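PDB 4F8Y: NADPH Quinone Oxidoreductase from Streptococcus mutans, which probably catalyses the two-electron reduction of quinones by NADPH through its bound FAD, with menadione as the quinone in this complex. Local coordinates for residues 7-11 with 12-16; 35-38 with 39-42; 91-94 with 95-99. All coordinates share one frame; numbering follows the deposited sequence.

Interaction 1 of 3, residues 7-11 with 12-16. With FAD (flavin-adenine dinucleotide), chain E.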
loop_
_atom_site.group_PDB
_atom_site.type_symbol
_atom_site.label_atom_id
_atom_site.label_comp_id
_atom_site.label_asym_id
_atom_site.label_seq_id
_atom_site.Cartn_x
_atom_site.Cartn_y
_atom_site.Cartn_z
ATOM N N TYR A 7 11.801 5.885 6.842
ATOM C CA TYR A 7 11.196 7.183 6.544
ATOM C C TYR A 7 10.763 7.290 5.071
ATOM O O TYR A 7 11.510 6.928 4.150
ATOM C CB TYR A 7 12.170 8.308 6.935
ATOM C CG TYR A 7 11.902 9.655 6.292
ATOM C CD1 TYR A 7 10.990 10.546 6.846
ATOM C CD2 TYR A 7 12.579 10.043 5.137
ATOM C CE1 TYR A 7 10.751 11.786 6.260
ATOM C CE2 TYR A 7 12.344 11.272 4.544
ATOM C CZ TYR A 7 11.432 12.140 5.112
ATOM O OH TYR A 7 11.195 13.362 4.522
ATOM N N THR A 8 9.552 7.792 4.862
ATOM C CA THR A 8 8.928 7.771 3.552
ATOM C C THR A 8 8.305 9.123 3.221
ATOM O O THR A 8 7.209 9.436 3.678
ATOM C CB THR A 8 7.830 6.676 3.478
ATOM O OG1 THR A 8 8.393 5.400 3.816
ATOM C CG2 THR A 8 7.217 6.599 2.077
ATOM N N HIS A 9 9.016 9.921 2.435
ATOM C CA HIS A 9 8.438 11.122 1.860
ATOM C C HIS A 9 9.326 11.652 0.755
ATOM O O HIS A 9 10.538 11.700 0.909
ATOM C CB HIS A 9 8.209 12.199 2.917
ATOM C CG HIS A 9 7.125 13.163 2.549
ATOM N ND1 HIS A 9 7.271 14.099 1.547
ATOM C CD2 HIS A 9 5.865 13.311 3.021
ATOM C CE1 HIS A 9 6.152 14.791 1.428
ATOM N NE2 HIS A 9 5.285 14.335 2.313
ATOM N N PRO A 10 8.728 12.042 -0.377
ATOM C CA PRO A 10 9.546 12.477 -1.513
ATOM C C PRO A 10 10.148 13.871 -1.316
ATOM O O PRO A 10 11.080 14.225 -2.041
ATOM C CB PRO A 10 8.541 12.481 -2.673
ATOM C CG PRO A 10 7.222 12.681 -2.013
ATOM C CD PRO A 10 7.319 11.856 -0.767
ATOM N N ASN A 11 9.627 14.628 -0.350
ATOM C CA ASN A 11 10.005 16.029 -0.137
ATOM C C ASN A 11 10.890 16.249 1.091
ATOM O O ASN A 11 10.422 16.141 2.229
ATOM C CB ASN A 11 8.744 16.888 -0.020
ATOM C CG ASN A 11 9.037 18.376 -0.076
ATOM O OD1 ASN A 11 10.144 18.797 -0.419
ATOM N ND2 ASN A 11 8.036 19.180 0.249
ATOM N N PRO A 12 12.174 16.581 0.863
ATOM C CA PRO A 12 13.125 16.741 1.965
ATOM C C PRO A 12 12.745 17.912 2.854
ATOM O O PRO A 12 13.232 17.994 3.979
ATOM C CB PRO A 12 14.453 17.026 1.252
ATOM C CG PRO A 12 14.236 16.630 -0.177
ATOM C CD PRO A 12 12.792 16.881 -0.437
ATOM N N THR A 13 11.887 18.801 2.362
ATOM C CA THR A 13 11.413 19.929 3.169
ATOM C C THR A 13 9.947 19.768 3.627
ATOM O O THR A 13 9.287 20.738 4.010
ATOM C CB THR A 13 11.679 21.302 2.471
ATOM O OG1 THR A 13 10.958 21.392 1.235
ATOM C CG2 THR A 13 13.160 21.462 2.187
ATOM N N SER A 14 9.460 18.527 3.608
ATOM C CA SER A 14 8.095 18.219 4.023
ATOM C C SER A 14 7.948 18.254 5.542
ATOM O O SER A 14 8.941 18.244 6.275
ATOM C CB SER A 14 7.673 16.841 3.506
ATOM O OG SER A 14 8.502 15.819 4.043
ATOM N N PHE A 15 6.704 18.302 6.007
ATOM C CA PHE A 15 6.422 18.195 7.425
ATOM C C PHE A 15 6.957 16.859 7.935
ATOM O O PHE A 15 7.559 16.795 9.009
ATOM C CB PHE A 15 4.920 18.314 7.685
ATOM C CG PHE A 15 4.556 18.369 9.145
ATOM C CD1 PHE A 15 4.919 19.455 9.925
ATOM C CD2 PHE A 15 3.843 17.333 9.735
ATOM C CE1 PHE A 15 4.588 19.501 11.255
ATOM C CE2 PHE A 15 3.503 17.379 11.072
ATOM C CZ PHE A 15 3.881 18.462 11.830
ATOM N N ASN A 16 6.753 15.799 7.151
ATOM C CA ASN A 16 7.254 14.470 7.512
ATOM C C ASN A 16 8.751 14.476 7.758
ATOM O O ASN A 16 9.236 13.820 8.675
ATOM C CB ASN A 16 6.896 13.426 6.451
ATOM C CG ASN A 16 5.576 12.741 6.734
ATOM O OD1 ASN A 16 5.545 11.593 7.165
ATOM N ND2 ASN A 16 4.484 13.453 6.522
HETATM P PA FAD E . 3.494 19.060 3.730
HETATM O O1A FAD E . 2.629 19.442 2.384
HETATM O O2A FAD E . 4.901 18.876 3.382
HETATM O O5B FAD E . 3.332 20.235 4.852
HETATM C C5B FAD E . 2.079 20.412 5.457
HETATM C C4B FAD E . 1.989 21.676 6.294
HETATM O O4B FAD E . 2.909 21.770 7.433
HETATM C C3B FAD E . 2.272 23.030 5.525
HETATM O O3B FAD E . 1.337 24.068 5.597
HETATM C C2B FAD E . 3.718 23.316 5.879
HETATM O O2B FAD E . 4.246 24.562 5.512
HETATM C C1B FAD E . 3.693 22.921 7.303
HETATM N N9A FAD E . 4.997 22.750 7.938
HETATM C C8A FAD E . 6.126 22.297 7.387
HETATM N N7A FAD E . 7.104 22.282 8.366
HETATM C C5A FAD E . 6.539 22.737 9.535
HETATM C C6A FAD E . 7.046 22.924 10.798
HETATM N N6A FAD E . 8.442 22.617 11.073
HETATM N N1A FAD E . 6.262 23.394 11.775
HETATM C C2A FAD E . 4.962 23.690 11.526
HETATM N N3A FAD E . 4.463 23.503 10.274
HETATM C C4A FAD E . 5.251 23.028 9.290
HETATM N N1 FAD E . -4.979 12.393 3.655
HETATM C C2 FAD E . -6.385 11.954 4.091
HETATM O O2 FAD E . -6.688 12.145 5.434
HETATM N N3 FAD E . -6.706 10.527 3.571
HETATM C C4 FAD E . -6.278 10.061 2.113
HETATM O O4 FAD E . -6.242 8.681 1.964
HETATM C C4X FAD E . -4.992 10.743 1.597
HETATM N N5 FAD E . -4.416 10.412 0.298
HETATM C C5X FAD E . -3.357 11.208 -0.292
HETATM C C6 FAD E . -2.802 10.750 -1.513
HETATM C C7 FAD E . -1.796 11.463 -2.100
HETATM C C7M FAD E . -1.184 10.966 -3.408
HETATM C C8 FAD E . -1.342 12.595 -1.517
HETATM C C8M FAD E . -0.214 13.391 -2.167
HETATM C C9 FAD E . -1.883 13.034 -0.338
HETATM C C9A FAD E . -2.925 12.305 0.274
HETATM N N10 FAD E . -3.468 12.789 1.523
HETATM C C10 FAD E . -4.532 12.074 2.239
HETATM C "C1'" FAD E . -2.842 13.904 2.201
HETATM C "C2'" FAD E . -1.606 13.593 3.046
HETATM O "O2'" FAD E . -1.765 12.600 4.030
HETATM C "C3'" FAD E . -0.931 14.855 3.543
HETATM O "O3'" FAD E . -0.583 15.738 2.517
HETATM C "C4'" FAD E . 0.250 14.510 4.429
HETATM O "O4'" FAD E . -0.010 13.522 5.374
HETATM C "C5'" FAD E . 0.898 15.719 5.064
HETATM O "O5'" FAD E . 2.221 15.484 5.407
HETATM P P FAD E . 3.332 16.182 4.424
HETATM O O1P FAD E . 4.827 15.926 5.062
HETATM O O2P FAD E . 3.214 15.634 3.074
HETATM O O3P FAD E . 2.809 17.747 4.445
#
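Ser14 lies over one face of the His9 ring, its CB 3.5 Å from the centroid of that imidazole and 20° off the normal, a CH-pi contact. Ser14 OG stands between the backbone N and the carbonyl carbon (chi1 62°), which turns the hydroxyl to Asn11 O at 2.7 Å, in the carbonyl plane. Ser14 N reaches the same Asn11 O at 2.9 Å from above that plane, closing a type I turn over Asn11 to Ser14. While donating to Asn11, the hydroxyl also accepts the N-H of Ala17, so Ser14 is the N-cap of helix 15-26.

The His9 ring is held at two places on its edge: Asn11 N donates to His9 ND1 (3.1 Å), and His9 NE2 donates to FAD O2P (2.6 Å), which fixes its rotation. This is the phosphate-binding loop of a flavodoxin-like fold, joining the first strand to a helix whose N-terminus faces the FAD diphosphate. Within it, Phe15 N donates to FAD O2A at 3.2 Å, and Asn16 holds FAD O1P twice, from its backbone N (2.8 Å) and from ND2 (2.9 Å). Asn16 CB approaches the His9 ring obliquely, while Asn16 O lies at the edge of the Tyr7 ring. On the outer side, Thr13 OG1 donates to Asn11 OD1, an oxygen that also takes a bond from Asn50 of the second subunit.

Interaction 2 of 3, residues 35-38 with 39-42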
loop_
_atom_site.group_PDB
_atom_site.type_symbol
_atom_site.label_atom_id
_atom_site.label_comp_id
_atom_site.label_asym_id
_atom_site.label_seq_id
_atom_site.Cartn_x
_atom_site.Cartn_y
_atom_site.Cartn_z
ATOM N N THR A 35 18.853 5.383 9.983
ATOM C CA THR A 35 17.728 5.884 9.203
ATOM C C THR A 35 17.752 5.325 7.773
ATOM O O THR A 35 18.781 5.355 7.085
ATOM C CB THR A 35 17.700 7.440 9.166
ATOM O OG1 THR A 35 17.542 7.963 10.496
ATOM C CG2 THR A 35 16.556 7.937 8.286
ATOM N N LEU A 36 16.613 4.798 7.343
ATOM C CA LEU A 36 16.454 4.321 5.984
ATOM C C LEU A 36 15.485 5.252 5.240
ATOM O O LEU A 36 14.260 5.170 5.387
ATOM C CB LEU A 36 15.959 2.872 5.988
ATOM C CG LEU A 36 15.614 2.273 4.637
ATOM C CD1 LEU A 36 16.807 2.376 3.704
ATOM C CD2 LEU A 36 15.144 0.833 4.821
ATOM N N ASP A 37 16.052 6.171 4.473
ATOM C CA ASP A 37 15.269 7.064 3.640
ATOM C C ASP A 37 14.997 6.332 2.321
ATOM O O ASP A 37 15.855 6.291 1.424
ATOM C CB ASP A 37 16.050 8.365 3.427
ATOM C CG ASP A 37 15.225 9.460 2.775
ATOM O OD1 ASP A 37 14.303 9.160 1.995
ATOM O OD2 ASP A 37 15.520 10.640 3.025
ATOM N N LEU A 38 13.820 5.721 2.215
ATOM C CA LEU A 38 13.492 4.926 1.033
ATOM C C LEU A 38 13.605 5.752 -0.259
ATOM O O LEU A 38 14.070 5.254 -1.289
ATOM C CB LEU A 38 12.098 4.296 1.171
ATOM C CG LEU A 38 11.897 3.323 2.330
ATOM C CD1 LEU A 38 10.455 2.853 2.383
ATOM C CD2 LEU A 38 12.855 2.155 2.226
ATOM N N TYR A 39 13.193 7.018 -0.198
ATOM C CA TYR A 39 13.246 7.897 -1.367
ATOM C C TYR A 39 14.674 8.288 -1.744
ATOM O O TYR A 39 15.033 8.319 -2.922
ATOM C CB TYR A 39 12.376 9.144 -1.150
ATOM C CG TYR A 39 10.946 8.971 -1.623
ATOM C CD1 TYR A 39 10.597 9.259 -2.934
ATOM C CD2 TYR A 39 9.951 8.510 -0.765
ATOM C CE1 TYR A 39 9.300 9.097 -3.383
ATOM C CE2 TYR A 39 8.651 8.350 -1.200
ATOM C CZ TYR A 39 8.330 8.643 -2.517
ATOM O OH TYR A 39 7.037 8.490 -2.979
ATOM N N ALA A 40 15.483 8.591 -0.736
ATOM C CA ALA A 40 16.902 8.880 -0.928
ATOM C C ALA A 40 17.672 7.650 -1.396
ATOM O O ALA A 40 18.698 7.781 -2.061
ATOM C CB ALA A 40 17.510 9.431 0.358
ATOM N N GLU A 41 17.172 6.463 -1.046
ATOM C CA GLU A 41 17.784 5.193 -1.446
ATOM C C GLU A 41 17.399 4.794 -2.866
ATOM O O GLU A 41 17.959 3.844 -3.419
ATOM C CB GLU A 41 17.383 4.075 -0.478
ATOM C CG GLU A 41 17.970 4.236 0.917
ATOM C CD GLU A 41 19.246 3.446 1.111
ATOM O OE1 GLU A 41 19.162 2.207 1.123
ATOM O OE2 GLU A 41 20.327 4.053 1.262
ATOM N N HIS A 42 16.456 5.532 -3.451
ATOM C CA HIS A 42 15.872 5.187 -4.747
ATOM C C HIS A 42 15.332 3.757 -4.699
ATOM O O HIS A 42 15.470 2.990 -5.665
ATOM C CB HIS A 42 16.887 5.315 -5.889
ATOM C CG HIS A 42 17.912 6.390 -5.686
ATOM N ND1 HIS A 42 17.597 7.734 -5.691
ATOM C CD2 HIS A 42 19.252 6.317 -5.496
ATOM C CE1 HIS A 42 18.698 8.440 -5.497
ATOM N NE2 HIS A 42 19.716 7.606 -5.380
HETATM O O HOH W 1 11.851 8.443 2.020
HETATM O O HOH W 2 19.013 6.102 3.637
#
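Asp37 reaches forward over Ala40, and its OD1 accepts the Ala40 N-H at 3.0 Å in a nearly straight bond (166°). The donor comes from above the carboxylate plane rather than within it. With CG anti to the backbone N (chi1 -170°), the carboxylate swings along the chain toward the turn, and Ala40 CB packs against Asp37 CG at 3.3 Å. A water bridges the same two segments: it donates to Asp37 OD1 at 2.6 Å and accepts from Tyr39 N at 3.0 Å.

Asp37 also holds the turn through its backbone. Asp37 O takes the N-H of Glu41 N at 2.8 Å, and Glu41 N makes a weak second bond to Leu38 O. Glu41 CB and CG lie close over Asp37 O; the chain then bends at chi2 (-96°) and meets Leu36 at about a right angle, with Glu41 CG 3.5 Å from Leu36 CD1. The Glu41 carboxylate goes on to helix 65-73, where its OE1 forms a salt bridge with Lys66 and a hydrogen bond with Tyr67.

Leu38 takes part through its backbone, with its carbonyl oxygen facing the turn; its branched end turns away, toward helix 90-99. Strand 32-37, outermost in the parallel sheet of this chain, leads here into a segment that bends with helical backbone angles, a type I turn running from Tyr39 to His42. Tyr39 sends its hydroxyl to Leu47 O of the second subunit. The Asp37 carboxylate thus serves Ala40 N directly and Tyr39 N by way of the water, and its negative charge probably suits these two donors, while the main-chain oxygen of Asp37 takes Glu41 N.

Interaction 3 of 3, residues 91-94 with 95-99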
loop_
_atom_site.group_PDB
_atom_site.type_symbol
_atom_site.label_atom_id
_atom_site.label_comp_id
_atom_site.label_asym_id
_atom_site.label_seq_id
_atom_site.Cartn_x
_atom_site.Cartn_y
_atom_site.Cartn_z
ATOM N N ILE A 91 5.986 3.236 -2.359
ATOM C CA ILE A 91 7.390 2.854 -2.143
ATOM C C ILE A 91 7.603 2.133 -0.810
ATOM O O ILE A 91 8.444 1.239 -0.708
ATOM C CB ILE A 91 8.355 4.061 -2.250
ATOM C CG1 ILE A 91 9.799 3.583 -2.466
ATOM C CG2 ILE A 91 8.247 4.939 -1.017
ATOM C CD1 ILE A 91 10.780 4.693 -2.825
ATOM N N LEU A 92 6.840 2.523 0.210
ATOM C CA LEU A 92 6.895 1.837 1.503
ATOM C C LEU A 92 6.119 0.518 1.463
ATOM O O LEU A 92 6.546 -0.468 2.075
ATOM C CB LEU A 92 6.374 2.720 2.643
ATOM C CG LEU A 92 6.270 2.000 3.996
ATOM C CD1 LEU A 92 7.651 1.712 4.573
ATOM C CD2 LEU A 92 5.415 2.777 4.990
ATOM N N LYS A 93 4.981 0.502 0.759
ATOM C CA LYS A 93 4.226 -0.740 0.557
ATOM C C LYS A 93 5.101 -1.806 -0.125
ATOM O O LYS A 93 5.059 -2.981 0.230
ATOM C CB LYS A 93 2.947 -0.479 -0.238
ATOM C CG LYS A 93 2.137 -1.725 -0.593
ATOM C CD LYS A 93 1.943 -2.641 0.608
ATOM C CE LYS A 93 0.856 -3.670 0.354
ATOM N NZ LYS A 93 1.181 -4.594 -0.769
ATOM N N GLY A 94 5.910 -1.382 -1.089
ATOM C CA GLY A 94 6.854 -2.266 -1.737
ATOM C C GLY A 94 8.015 -2.660 -0.841
ATOM O O GLY A 94 8.602 -3.732 -1.021
ATOM N N PHE A 95 8.352 -1.804 0.119
ATOM C CA PHE A 95 9.360 -2.150 1.132
ATOM C C PHE A 95 8.933 -3.409 1.907
ATOM O O PHE A 95 9.719 -4.340 2.101
ATOM C CB PHE A 95 9.609 -0.965 2.086
ATOM C CG PHE A 95 10.513 -1.299 3.251
ATOM C CD1 PHE A 95 11.884 -1.443 3.066
ATOM C CD2 PHE A 95 9.986 -1.472 4.528
ATOM C CE1 PHE A 95 12.717 -1.754 4.130
ATOM C CE2 PHE A 95 10.808 -1.792 5.601
ATOM C CZ PHE A 95 12.178 -1.932 5.401
ATOM N N ILE A 96 7.673 -3.430 2.325
ATOM C CA ILE A 96 7.068 -4.596 2.960
ATOM C C ILE A 96 7.008 -5.798 2.022
ATOM O O ILE A 96 7.467 -6.879 2.376
ATOM C CB ILE A 96 5.634 -4.285 3.468
ATOM C CG1 ILE A 96 5.641 -3.059 4.384
ATOM C CG2 ILE A 96 5.051 -5.490 4.183
ATOM C CD1 ILE A 96 6.621 -3.184 5.545
ATOM N N ASP A 97 6.434 -5.606 0.833
ATOM C CA ASP A 97 6.319 -6.668 -0.165
ATOM C C ASP A 97 7.653 -7.368 -0.416
ATOM O O ASP A 97 7.726 -8.595 -0.460
ATOM C CB ASP A 97 5.829 -6.125 -1.512
ATOM C CG ASP A 97 4.403 -5.635 -1.481
ATOM O OD1 ASP A 97 3.675 -5.907 -0.503
ATOM O OD2 ASP A 97 4.018 -4.970 -2.461
ATOM N N ARG A 98 8.710 -6.588 -0.606
ATOM C CA ARG A 98 9.978 -7.163 -1.043
ATOM C C ARG A 98 10.875 -7.651 0.091
ATOM O O ARG A 98 11.609 -8.625 -0.078
ATOM C CB ARG A 98 10.734 -6.176 -1.923
ATOM C CG ARG A 98 9.998 -5.800 -3.178
ATOM C CD ARG A 98 10.937 -5.058 -4.080
ATOM N NE ARG A 98 12.050 -5.908 -4.494
ATOM C CZ ARG A 98 13.045 -5.494 -5.267
ATOM N NH1 ARG A 98 13.069 -4.238 -5.692
ATOM N NH2 ARG A 98 14.019 -6.327 -5.607
ATOM N N VAL A 99 10.801 -6.983 1.241
ATOM C CA VAL A 99 11.657 -7.291 2.389
ATOM C C VAL A 99 11.019 -8.261 3.411
ATOM O O VAL A 99 11.662 -9.210 3.876
ATOM C CB VAL A 99 12.100 -5.994 3.104
ATOM C CG1 VAL A 99 12.961 -6.314 4.322
ATOM C CG2 VAL A 99 12.830 -5.086 2.129
#
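Lys93 NZ is gripped by three groups: the carboxylate of Asp97, one helical turn on, and the carbonyl oxygens of Trp84 and Met88 of the second subunit. The salt bridge is asymmetric. Asp97 OD1 stands 2.8 Å from Lys93 NZ and uses its syn lone pair, whereas Asp97 OD2 makes a weak bond to Lys93 NZ at 3.3 Å. The two side chains are inclined to one another; bends at chi2 (48°) and chi4 (63°) fold the lysine over so that its ammonium comes back to the acid. Asp97 OD2 has a further weak bond, from Ala90 N of the second subunit.

Beneath this pair runs the regular bonding of helix 90-99: Asp97 N to Lys93 O at 3.0 Å, Ile96 N to Leu92 O at 3.2 Å and Arg98 N to Gly94 O at 2.9 Å. Away from the charged pair, Leu92 CD1 touches Phe95 CD2 at 3.9 Å, approaching the ring obliquely, and so adds to the apolar side of the helix. At Arg98, CG rests on Gly94 O while the guanidinium leads away to Asp44 O and Glu63. Asp97 also touches FAD, which places the salt bridge beside the cofactor as well as at the dimer interface. Since both charged residues are buried and the lysine also donates to two carbonyl oxygens of the second subunit, their charges probably balance each other there.

How the interactions relate
Along the chain the three contacts come in series within one flavodoxin-like domain. Interaction 1 leads from strand 2-7 into helix 15-26, interaction 2 leaves strand 32-37, and interaction 3 lies on helix 90-99. The two strands are neighbours in the parallel sheet, so interactions 1 and 2, with centres about 10 Å apart, are joined by backbone bonds and by Tyr39 against Pro10. Interaction 3 is centred about 12 Å from interaction 2 and 17 Å from interaction 1. Thr8, Leu36, Leu38 and Tyr39 pack against helix 90-99, connecting the FAD phosphate loop, the turn after strand 32-37 and the interface helix. Separately, all three meet the second subunit.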